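Deseasin MCP-01 (Pseudoalteromonas sp., PDB 3VV3) degrades collagen as a serine protease of the subtilisin family, probably through a Ser-His-Asp catalytic triad, with a catalytic domain that carries bound calcium ions. Local coordinates at residues Leu166-Asn171 and Gly278-Val283; Val205-Asp208 and Pro214-Tyr217; Asn221-Ala226 and Glu297-Ser302; Ala226-Arg231 and Ala307-Lys312. All coordinates share one frame; numbering follows the deposited sequence.

In the fold
Contacts 1, 3 and 4 all rest on the seven-stranded parallel sheet of the catalytic domain. Contact 1 sets helix 269-284 against strand 166-171, and contact 3 lays the next helix, 292-301, against strand 222-228; their centres are about 11 Å apart and they join where Leu-299 packs on Ala-279 and Ala-280. Contact 4 shares Ala-226 with contact 3, its centre about 14 Å from that of contact 3. Both helices pack on one face of strand 222-228, the loop of contact 4 on the other, so late chain segments close over earlier strands from both sides. Contact 2 is local, tying up the loop between strands 195-199 and 222-228, and meets contact 3 through Ser-215 and Ser-224.

Contact 1 of 4, residues Leu166-Asn171 and Gly278-Val283; sequences LRVLNN and GAAALV
Val-168 points a methyl group at Ala-280, part of the packing of helix 269-284 on the parallel sheet of the subtilisin fold. Strand 166-171 runs in the interior of this sheet, with backbone bonds to strand 45-50 on one flank and to strand 195-199 on the other. In subtilisins the N-terminal end of the corresponding helix carries the nucleophilic serine; the contact described here lies further along, in the second half of the helix.

The valine supplies 54 Å² of the 109 Å² buried between the segments. Its CG1 stands anti to the backbone N (chi1 180°), which turns CG2 to the N side and out to the helix. CG2 then comes within 3.7 Å of Ala-280 CB, methyl against methyl. Ala-281 plays a different part: its CB does not aim at the strand and lies 4.9 Å from Val-168 CG2, and the residue meets the valine through its backbone N rather than its methyl. With short residues on this face the two backbones come close, 6.7 Å separating the CA atoms of Val-168 and Ala-281.

Val-46 of the neighbouring strand packs on both Val-168 and Ala-281 and carries the apolar layer on to the next strand. Further up the strand, Asn-170 lies against Thr-273, Pro-274 and Ala-277 of the same helix and gives its OD1 to Ser-172 OG. No hydrogen bond crosses between the segments; the second contact of the valine methyl is with a backbone atom, Val-168 CG2 lying 4.1 Å from Ala-281 N.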
loop_
_atom_site.group_PDB
_atom_site.type_symbol
_atom_site.label_atom_id
_atom_site.label_comp_id
_atom_site.label_asym_id
_atom_site.label_seq_id
_atom_site.Cartn_x
_atom_site.Cartn_y
_atom_site.Cartn_z
ATOM N N LEU A 166 25.540 -4.158 -12.985
ATOM C CA LEU A 166 24.264 -3.654 -12.496
ATOM C C LEU A 166 23.779 -2.520 -13.396
ATOM O O LEU A 166 24.338 -1.422 -13.373
ATOM C CB LEU A 166 24.468 -3.152 -11.063
ATOM C CG LEU A 166 23.267 -2.725 -10.220
ATOM C CD1 LEU A 166 23.750 -2.528 -8.791
ATOM C CD2 LEU A 166 22.646 -1.433 -10.743
ATOM N N ARG A 167 22.743 -2.786 -14.195
ATOM C CA ARG A 167 22.244 -1.803 -15.150
ATOM C C ARG A 167 20.749 -1.545 -15.036
ATOM O O ARG A 167 20.172 -0.873 -15.892
ATOM C CB ARG A 167 22.590 -2.220 -16.587
ATOM C CG ARG A 167 24.101 -2.235 -16.848
ATOM C CD ARG A 167 24.386 -2.341 -18.333
ATOM N NE ARG A 167 23.706 -1.277 -19.062
ATOM C CZ ARG A 167 23.468 -1.298 -20.369
ATOM N NH1 ARG A 167 23.864 -2.330 -21.108
ATOM N NH2 ARG A 167 22.823 -0.288 -20.932
ATOM N N VAL A 168 20.128 -2.073 -13.982
ATOM C CA VAL A 168 18.690 -1.887 -13.772
ATOM C C VAL A 168 18.406 -1.593 -12.311
ATOM O O VAL A 168 18.879 -2.310 -11.426
ATOM C CB VAL A 168 17.870 -3.136 -14.176
ATOM C CG1 VAL A 168 16.372 -2.880 -13.926
ATOM C CG2 VAL A 168 18.119 -3.517 -15.639
ATOM N N LEU A 169 17.649 -0.526 -12.061
ATOM C CA LEU A 169 17.181 -0.207 -10.718
ATOM C C LEU A 169 15.666 -0.244 -10.679
ATOM O O LEU A 169 14.992 0.315 -11.554
ATOM C CB LEU A 169 17.652 1.181 -10.281
ATOM C CG LEU A 169 19.156 1.323 -10.115
ATOM C CD1 LEU A 169 19.491 2.776 -9.790
ATOM C CD2 LEU A 169 19.634 0.370 -9.018
ATOM N N ASN A 170 15.139 -0.907 -9.657
ATOM C CA ASN A 170 13.706 -0.943 -9.425
ATOM C C ASN A 170 13.318 0.059 -8.346
ATOM O O ASN A 170 13.812 -0.007 -7.211
ATOM C CB ASN A 170 13.280 -2.345 -9.004
ATOM C CG ASN A 170 11.786 -2.462 -8.843
ATOM O OD1 ASN A 170 11.228 -2.134 -7.792
ATOM N ND2 ASN A 170 11.127 -2.905 -9.889
ATOM N N ASN A 171 12.437 0.990 -8.701
ATOM C CA ASN A 171 12.010 2.032 -7.777
ATOM C C ASN A 171 10.502 2.053 -7.603
ATOM O O ASN A 171 9.805 2.861 -8.227
ATOM C CB ASN A 171 12.526 3.391 -8.253
ATOM C CG ASN A 171 14.030 3.400 -8.413
ATOM O OD1 ASN A 171 14.559 3.136 -9.502
ATOM N ND2 ASN A 171 14.731 3.659 -7.324
ATOM N N GLY A 278 12.377 -6.630 -14.079
ATOM C CA GLY A 278 12.687 -8.024 -14.356
ATOM C C GLY A 278 12.867 -8.270 -15.842
ATOM O O GLY A 278 13.814 -8.947 -16.256
ATOM N N ALA A 279 11.962 -7.729 -16.654
ATOM C CA ALA A 279 12.081 -7.886 -18.099
ATOM C C ALA A 279 13.371 -7.249 -18.628
ATOM O O ALA A 279 14.024 -7.807 -19.509
ATOM C CB ALA A 279 10.860 -7.321 -18.816
ATOM N N ALA A 280 13.738 -6.089 -18.085
ATOM C CA ALA A 280 14.971 -5.429 -18.495
ATOM C C ALA A 280 16.160 -6.334 -18.207
ATOM O O ALA A 280 17.043 -6.502 -19.057
ATOM C CB ALA A 280 15.139 -4.076 -17.789
ATOM N N ALA A 281 16.189 -6.913 -17.010
ATOM C CA ALA A 281 17.273 -7.827 -16.641
ATOM C C ALA A 281 17.310 -9.049 -17.559
ATOM O O ALA A 281 18.388 -9.509 -17.945
ATOM C CB ALA A 281 17.153 -8.249 -15.186
ATOM N N LEU A 282 16.136 -9.577 -17.905
ATOM C CA LEU A 282 16.072 -10.732 -18.805
ATOM C C LEU A 282 16.621 -10.391 -20.191
ATOM O O LEU A 282 17.375 -11.174 -20.785
ATOM C CB LEU A 282 14.637 -11.283 -18.905
ATOM C CG LEU A 282 14.539 -12.694 -19.505
ATOM C CD1 LEU A 282 15.379 -13.661 -18.677
ATOM C CD2 LEU A 282 13.096 -13.170 -19.551
ATOM N N VAL A 283 16.261 -9.217 -20.698
ATOM C CA VAL A 283 16.787 -8.734 -21.972
ATOM C C VAL A 283 18.319 -8.658 -21.927
ATOM O O VAL A 283 18.999 -9.057 -22.868
ATOM C CB VAL A 283 16.207 -7.349 -22.339
ATOM C CG1 VAL A 283 16.980 -6.733 -23.496
ATOM C CG2 VAL A 283 14.710 -7.454 -22.678
#

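Contact 2 of 4, residues Val205-Asp208 and Pro214-Tyr217; sequences VDND and PSNY
Asn-216 reaches over to Asn-207 and ties together two parts of the long loop that links strands 195-199 and 222-228 of the subtilisin fold. Both parts are shaped by tight turns: an Asx turn, in which Asp-206 OD1 accepts from Asp-208 N, and a type I beta turn from Pro-214 to Tyr-217, entered through a cis peptide before the proline.

The two asparagine side chains pass each other at a slant, their amide planes 58° apart, and they do not pair amide to amide. Instead Asn-216 ND2 donates to the main-chain O of Asn-207 at 3.0 Å, coming from above the carbonyl plane, while Asn-216 OD1 rests 3.4 Å from Asn-207 CB. The chi1 of Asn-216, -91°, is well off a staggered value, consistent with a side chain pulled into place by its partners. One of these is His-212 N, which bonds to OD1.

The amide N of Asn-207 serves two partners: the backbone O of Ala-200, which ties this loop to the end of strand 195-199, and a water held within the contact. Ser-215 OG, bonded to His-212 ND1, stops 4.0 Å short of Asn-207 ND2, and the water fills in between them. It accepts from Asn-207 ND2 at 3.2 Å and from Ser-215 OG at 3.0 Å, and it donates to Asn-216 OD1 at 2.6 Å.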
loop_
_atom_site.group_PDB
_atom_site.type_symbol
_atom_site.label_atom_id
_atom_site.label_comp_id
_atom_site.label_asym_id
_atom_site.label_seq_id
_atom_site.Cartn_x
_atom_site.Cartn_y
_atom_site.Cartn_z
ATOM N N VAL A 205 -4.843 9.455 -11.405
ATOM C CA VAL A 205 -4.875 10.776 -12.023
ATOM C C VAL A 205 -3.820 10.897 -13.117
ATOM O O VAL A 205 -2.933 10.047 -13.244
ATOM C CB VAL A 205 -4.663 11.906 -10.998
ATOM C CG1 VAL A 205 -5.825 11.941 -9.999
ATOM C CG2 VAL A 205 -3.320 11.747 -10.292
ATOM N N ASP A 206 -3.935 11.971 -13.889
ATOM C CA ASP A 206 -3.050 12.265 -15.013
ATOM C C ASP A 206 -1.763 12.938 -14.539
ATOM O O ASP A 206 -1.792 14.065 -14.037
ATOM C CB ASP A 206 -3.815 13.162 -15.996
ATOM C CG ASP A 206 -2.945 13.708 -17.110
ATOM O OD1 ASP A 206 -1.842 13.171 -17.343
ATOM O OD2 ASP A 206 -3.384 14.684 -17.761
ATOM N N ASN A 207 -0.633 12.246 -14.689
ATOM C CA ASN A 207 0.649 12.750 -14.202
ATOM C C ASN A 207 1.216 13.894 -15.042
ATOM O O ASN A 207 2.133 14.588 -14.603
ATOM C CB ASN A 207 1.684 11.625 -14.091
ATOM C CG ASN A 207 1.409 10.686 -12.932
ATOM O OD1 ASN A 207 0.487 10.901 -12.149
ATOM N ND2 ASN A 207 2.229 9.642 -12.808
ATOM N N ASP A 208 0.675 14.086 -16.242
ATOM C CA ASP A 208 1.078 15.229 -17.054
ATOM C C ASP A 208 0.575 16.528 -16.421
ATOM O O ASP A 208 1.211 17.571 -16.553
ATOM C CB ASP A 208 0.580 15.100 -18.497
ATOM C CG ASP A 208 1.380 14.091 -19.304
ATOM O OD1 ASP A 208 1.984 13.181 -18.701
ATOM O OD2 ASP A 208 1.401 14.204 -20.551
ATOM N N PRO A 214 9.510 9.762 -8.152
ATOM C CA PRO A 214 10.431 10.133 -9.237
ATOM C C PRO A 214 9.967 9.843 -10.669
ATOM O O PRO A 214 10.731 10.116 -11.592
ATOM C CB PRO A 214 11.679 9.285 -8.939
ATOM C CG PRO A 214 11.116 8.051 -8.263
ATOM C CD PRO A 214 9.976 8.575 -7.411
ATOM N N SER A 215 8.769 9.313 -10.874
ATOM C CA SER A 215 8.399 8.919 -12.240
ATOM C C SER A 215 8.344 10.097 -13.222
ATOM O O SER A 215 8.607 9.915 -14.407
ATOM C CB SER A 215 7.101 8.112 -12.274
ATOM O OG SER A 215 6.035 8.855 -11.740
ATOM N N ASN A 216 8.034 11.300 -12.735
ATOM C CA ASN A 216 7.981 12.476 -13.611
ATOM C C ASN A 216 9.340 13.105 -13.950
ATOM O O ASN A 216 9.395 14.036 -14.759
ATOM C CB ASN A 216 7.027 13.558 -13.065
ATOM C CG ASN A 216 5.600 13.411 -13.578
ATOM O OD1 ASN A 216 4.900 12.460 -13.239
ATOM N ND2 ASN A 216 5.161 14.362 -14.403
ATOM N N TYR A 217 10.432 12.632 -13.347
ATOM C CA TYR A 217 11.740 13.170 -13.732
ATOM C C TYR A 217 11.920 12.957 -15.228
ATOM O O TYR A 217 11.616 11.883 -15.739
ATOM C CB TYR A 217 12.887 12.534 -12.942
ATOM C CG TYR A 217 12.984 13.097 -11.548
ATOM C CD1 TYR A 217 13.255 14.451 -11.350
ATOM C CD2 TYR A 217 12.786 12.291 -10.432
ATOM C CE1 TYR A 217 13.323 14.988 -10.076
ATOM C CE2 TYR A 217 12.856 12.815 -9.152
ATOM C CZ TYR A 217 13.128 14.168 -8.981
ATOM O OH TYR A 217 13.193 14.702 -7.716
HETATM O O HOH W 1 5.014 10.031 -14.274
#

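Contact 3 of 4, residues Asn221-Ala226 and Glu297-Ser302; sequences NVLSIA and ELLMSS
Leu-298 O is held twice by Ser-302, once by its backbone N at 2.9 Å and once by its OG at 2.8 Å, near the end of the helix that presses Leu-299 and Met-300 onto Leu-223. The two donors approach from opposite faces of the carbonyl plane, OG tilted 28° out of it; the hydroxyl thus donates to the carbonyl four residues back and shares it with the backbone N.

Across the contact everything is apolar. Leu-223, on strand 222-228 of the parallel subtilisin sheet, has CG anti to its backbone N (chi1 173°) and spreads its two methyls between two successive helix residues. CD2 goes to Leu-299 CD1 at 3.9 Å, the two leucines meeting at about a right angle. CD1 faces Met-300 and lies 4.1 Å from its CG; these side chains run past each other in opposite directions, and the sulfur is near the same methyl.

Val-276 of helix 269-284 also packs on Leu-223, and Ala-280 of that helix on Leu-299, so the leucines fill a corner between two helices and the sheet. Met-300 continues the layer to Val-314 and Ala-315. The CA atoms of Leu-223 and Met-300 stay 9.0 Å apart, a separation spanned by the side chains. A polar link between the same strand and helix lies just outside, from Lys-296 NZ to Val-222 O; between the segments themselves there is no polar pair, and the fit depends on the shape of the hydrocarbon chains.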
loop_
_atom_site.group_PDB
_atom_site.type_symbol
_atom_site.label_atom_id
_atom_site.label_comp_id
_atom_site.label_asym_id
_atom_site.label_seq_id
_atom_site.Cartn_x
_atom_site.Cartn_y
_atom_site.Cartn_z
ATOM N N ASN A 221 16.855 8.146 -18.819
ATOM C CA ASN A 221 16.952 6.752 -18.370
ATOM C C ASN A 221 15.841 6.356 -17.395
ATOM O O ASN A 221 15.813 5.231 -16.899
ATOM C CB ASN A 221 18.318 6.465 -17.741
ATOM C CG ASN A 221 18.556 7.276 -16.486
ATOM O OD1 ASN A 221 18.145 8.435 -16.401
ATOM N ND2 ASN A 221 19.222 6.675 -15.506
ATOM N N VAL A 222 14.930 7.279 -17.114
ATOM C CA VAL A 222 13.773 6.951 -16.285
ATOM C C VAL A 222 12.705 6.272 -17.139
ATOM O O VAL A 222 12.314 6.795 -18.183
ATOM C CB VAL A 222 13.181 8.216 -15.611
ATOM C CG1 VAL A 222 11.832 7.918 -14.964
ATOM C CG2 VAL A 222 14.168 8.792 -14.584
ATOM N N LEU A 223 12.250 5.100 -16.703
ATOM C CA LEU A 223 11.200 4.377 -17.405
ATOM C C LEU A 223 10.020 4.255 -16.441
ATOM O O LEU A 223 10.110 3.564 -15.435
ATOM C CB LEU A 223 11.716 3.011 -17.867
ATOM C CG LEU A 223 10.730 2.009 -18.483
ATOM C CD1 LEU A 223 9.935 2.631 -19.622
ATOM C CD2 LEU A 223 11.464 0.761 -18.953
ATOM N N SER A 224 8.936 4.971 -16.742
ATOM C CA SER A 224 7.815 5.150 -15.815
ATOM C C SER A 224 6.683 4.213 -16.167
ATOM O O SER A 224 6.232 4.185 -17.315
ATOM C CB SER A 224 7.282 6.594 -15.856
ATOM O OG SER A 224 8.268 7.508 -15.436
ATOM N N ILE A 225 6.199 3.477 -15.171
ATOM C CA ILE A 225 5.323 2.336 -15.438
ATOM C C ILE A 225 3.927 2.461 -14.819
ATOM O O ILE A 225 3.792 2.656 -13.614
ATOM C CB ILE A 225 5.994 1.035 -14.947
ATOM C CG1 ILE A 225 7.374 0.871 -15.607
ATOM C CG2 ILE A 225 5.094 -0.164 -15.202
ATOM C CD1 ILE A 225 7.338 0.960 -17.121
ATOM N N ALA A 226 2.896 2.354 -15.659
ATOM C CA ALA A 226 1.514 2.267 -15.187
ATOM C C ALA A 226 1.171 0.804 -14.963
ATOM O O ALA A 226 1.857 -0.093 -15.476
ATOM C CB ALA A 226 0.552 2.897 -16.208
ATOM N N GLU A 297 13.679 1.851 -24.930
ATOM C CA GLU A 297 12.811 1.951 -26.101
ATOM C C GLU A 297 12.376 0.574 -26.578
ATOM O O GLU A 297 11.262 0.405 -27.081
ATOM C CB GLU A 297 13.489 2.750 -27.222
ATOM C CG GLU A 297 13.677 4.223 -26.870
ATOM C CD GLU A 297 14.041 5.088 -28.066
ATOM O OE1 GLU A 297 14.660 4.574 -29.027
ATOM O OE2 GLU A 297 13.709 6.294 -28.038
ATOM N N LEU A 298 13.246 -0.414 -26.405
ATOM C CA LEU A 298 12.911 -1.779 -26.783
ATOM C C LEU A 298 11.774 -2.332 -25.918
ATOM O O LEU A 298 10.845 -2.967 -26.419
ATOM C CB LEU A 298 14.143 -2.679 -26.679
ATOM C CG LEU A 298 13.935 -4.149 -27.033
ATOM C CD1 LEU A 298 15.134 -4.663 -27.820
ATOM C CD2 LEU A 298 13.720 -4.969 -25.784
ATOM N N LEU A 299 11.855 -2.096 -24.614
ATOM C CA LEU A 299 10.792 -2.527 -23.710
ATOM C C LEU A 299 9.468 -1.878 -24.095
ATOM O O LEU A 299 8.414 -2.528 -24.100
ATOM C CB LEU A 299 11.172 -2.216 -22.256
ATOM C CG LEU A 299 12.320 -3.088 -21.731
ATOM C CD1 LEU A 299 12.951 -2.488 -20.458
ATOM C CD2 LEU A 299 11.840 -4.515 -21.490
ATOM N N MET A 300 9.522 -0.594 -24.434
ATOM C CA MET A 300 8.330 0.138 -24.854
ATOM C C MET A 300 7.776 -0.365 -26.191
ATOM O O MET A 300 6.588 -0.657 -26.313
ATOM C CB MET A 300 8.636 1.634 -24.932
ATOM C CG MET A 300 8.875 2.257 -23.550
ATOM S SD MET A 300 9.570 3.917 -23.599
ATOM C CE MET A 300 8.227 4.862 -24.331
ATOM N N SER A 301 8.645 -0.486 -27.186
ATOM C CA SER A 301 8.181 -0.774 -28.540
ATOM C C SER A 301 7.773 -2.228 -28.717
ATOM O O SER A 301 6.932 -2.535 -29.560
ATOM C CB SER A 301 9.249 -0.383 -29.573
ATOM O OG SER A 301 10.410 -1.184 -29.436
ATOM N N SER A 302 8.360 -3.126 -27.930
ATOM C CA SER A 302 8.074 -4.554 -28.069
ATOM C C SER A 302 6.796 -4.991 -27.360
ATOM O O SER A 302 6.356 -6.127 -27.524
ATOM C CB SER A 302 9.246 -5.409 -27.579
ATOM O OG SER A 302 9.399 -5.319 -26.172
#

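Contact 4 of 4, residues Ala226-Arg231 and Ala307-Lys312; sequences ASTDSR and AALNGK
On the parallel sheet of the subtilisin fold, the end of strand 222-228 is covered by Leu-309, from the loop joining the short antiparallel strands 304-305 and 317-318. Leu-309 lies across Ala-226 and Thr-228, while Ser-227 between them turns the other way, to Thr-269 and Ala-272 of helix 269-284. The loop and that helix therefore take opposite faces of the strand.

Leu-309 CD1 meets Thr-228 CG2 at 3.7 Å, the side chains crossing at about a right angle. With chi1 at 62°, Thr-228 keeps OG1 between its backbone N and carbonyl carbon and offers the methyl to the leucine. The other branch, CD2, sits more loosely, 4.3 Å from Ala-226 CB. Arg-318 of strand 317-318 packs on both Thr-228 and Leu-309. Beyond the leucine, Lys-312 N bonds back to Leu-309 O.

Past the strand an Asx turn, Asp-229 to Arg-231, faces the second subunit, where Arg-231 NH1 forms a salt bridge with Asp-141 of that chain. Within the turn Asp-229 OD1 accepts from Arg-231 N at 2.9 Å, and Arg-231 NH1 meets Ser-230 OG at 3.0 Å, in the guanidinium plane.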
loop_
_atom_site.group_PDB
_atom_site.type_symbol
_atom_site.label_atom_id
_atom_site.label_comp_id
_atom_site.label_asym_id
_atom_site.label_seq_id
_atom_site.Cartn_x
_atom_site.Cartn_y
_atom_site.Cartn_z
ATOM N N ALA A 226 2.896 2.354 -15.659
ATOM C CA ALA A 226 1.514 2.267 -15.187
ATOM C C ALA A 226 1.171 0.804 -14.963
ATOM O O ALA A 226 1.857 -0.093 -15.476
ATOM C CB ALA A 226 0.552 2.897 -16.208
ATOM N N SER A 227 0.094 0.560 -14.221
ATOM C CA SER A 227 -0.322 -0.795 -13.890
ATOM C C SER A 227 -1.488 -1.269 -14.759
ATOM O O SER A 227 -2.400 -0.503 -15.065
ATOM C CB SER A 227 -0.723 -0.871 -12.412
ATOM O OG SER A 227 -1.248 -2.151 -12.097
ATOM N N THR A 228 -1.446 -2.544 -15.139
ATOM C CA THR A 228 -2.545 -3.191 -15.861
ATOM C C THR A 228 -3.083 -4.379 -15.072
ATOM O O THR A 228 -2.430 -4.877 -14.141
ATOM C CB THR A 228 -2.100 -3.662 -17.267
ATOM O OG1 THR A 228 -1.046 -4.633 -17.149
ATOM C CG2 THR A 228 -1.605 -2.485 -18.089
ATOM N N ASP A 229 -4.274 -4.845 -15.450
ATOM C CA ASP A 229 -4.919 -5.941 -14.745
ATOM C C ASP A 229 -5.101 -7.189 -15.615
ATOM O O ASP A 229 -4.634 -7.251 -16.760
ATOM C CB ASP A 229 -6.260 -5.499 -14.127
ATOM C CG ASP A 229 -7.323 -5.163 -15.175
ATOM O OD1 ASP A 229 -7.227 -5.640 -16.328
ATOM O OD2 ASP A 229 -8.267 -4.412 -14.834
ATOM N N SER A 230 -5.773 -8.186 -15.057
ATOM C CA SER A 230 -5.885 -9.485 -15.719
ATOM C C SER A 230 -6.794 -9.464 -16.951
ATOM O O SER A 230 -6.892 -10.467 -17.653
ATOM C CB SER A 230 -6.399 -10.538 -14.743
ATOM O OG SER A 230 -7.715 -10.209 -14.318
ATOM N N ARG A 231 -7.476 -8.348 -17.183
ATOM C CA ARG A 231 -8.282 -8.175 -18.394
ATOM C C ARG A 231 -7.561 -7.270 -19.395
ATOM O O ARG A 231 -8.128 -6.874 -20.415
ATOM C CB ARG A 231 -9.668 -7.596 -18.067
ATOM C CG ARG A 231 -10.602 -8.556 -17.344
ATOM C CD ARG A 231 -10.248 -8.656 -15.862
ATOM N NE ARG A 231 -10.722 -7.503 -15.098
ATOM C CZ ARG A 231 -10.200 -7.107 -13.941
ATOM N NH1 ARG A 231 -9.158 -7.748 -13.433
ATOM N NH2 ARG A 231 -10.703 -6.053 -13.307
ATOM N N ALA A 307 -5.374 -0.954 -25.808
ATOM C CA ALA A 307 -6.406 0.063 -26.001
ATOM C C ALA A 307 -6.503 1.036 -24.822
ATOM O O ALA A 307 -6.678 2.242 -25.015
ATOM C CB ALA A 307 -7.760 -0.595 -26.268
ATOM N N ALA A 308 -6.395 0.508 -23.604
ATOM C CA ALA A 308 -6.520 1.331 -22.403
ATOM C C ALA A 308 -5.333 2.277 -22.207
ATOM O O ALA A 308 -5.494 3.401 -21.720
ATOM C CB ALA A 308 -6.701 0.446 -21.171
ATOM N N LEU A 309 -4.143 1.825 -22.585
ATOM C CA LEU A 309 -2.931 2.623 -22.392
ATOM C C LEU A 309 -2.681 3.591 -23.547
ATOM O O LEU A 309 -1.918 4.548 -23.418
ATOM C CB LEU A 309 -1.718 1.713 -22.183
ATOM C CG LEU A 309 -1.820 0.803 -20.950
ATOM C CD1 LEU A 309 -0.773 -0.294 -21.013
ATOM C CD2 LEU A 309 -1.697 1.600 -19.661
ATOM N N ASN A 310 -3.340 3.345 -24.674
ATOM C CA ASN A 310 -3.219 4.228 -25.828
ATOM C C ASN A 310 -3.731 5.630 -25.523
ATOM O O ASN A 310 -4.869 5.803 -25.086
ATOM C CB ASN A 310 -3.976 3.646 -27.023
ATOM C CG ASN A 310 -3.874 4.524 -28.258
ATOM O OD1 ASN A 310 -4.789 5.283 -28.576
ATOM N ND2 ASN A 310 -2.750 4.433 -28.949
ATOM N N GLY A 311 -2.888 6.629 -25.761
ATOM C CA GLY A 311 -3.249 8.009 -25.499
ATOM C C GLY A 311 -3.052 8.396 -24.043
ATOM O O GLY A 311 -3.233 9.557 -23.669
ATOM N N LYS A 312 -2.672 7.425 -23.217
ATOM C CA LYS A 312 -2.464 7.688 -21.795
ATOM C C LYS A 312 -1.025 7.394 -21.353
ATOM O O LYS A 312 -0.696 7.508 -20.176
ATOM C CB LYS A 312 -3.452 6.881 -20.953
ATOM C CG LYS A 312 -4.910 7.242 -21.223
ATOM C CD LYS A 312 -5.833 6.328 -20.451
ATOM C CE LYS A 312 -7.297 6.644 -20.748
ATOM N NZ LYS A 312 -7.689 7.972 -20.211
#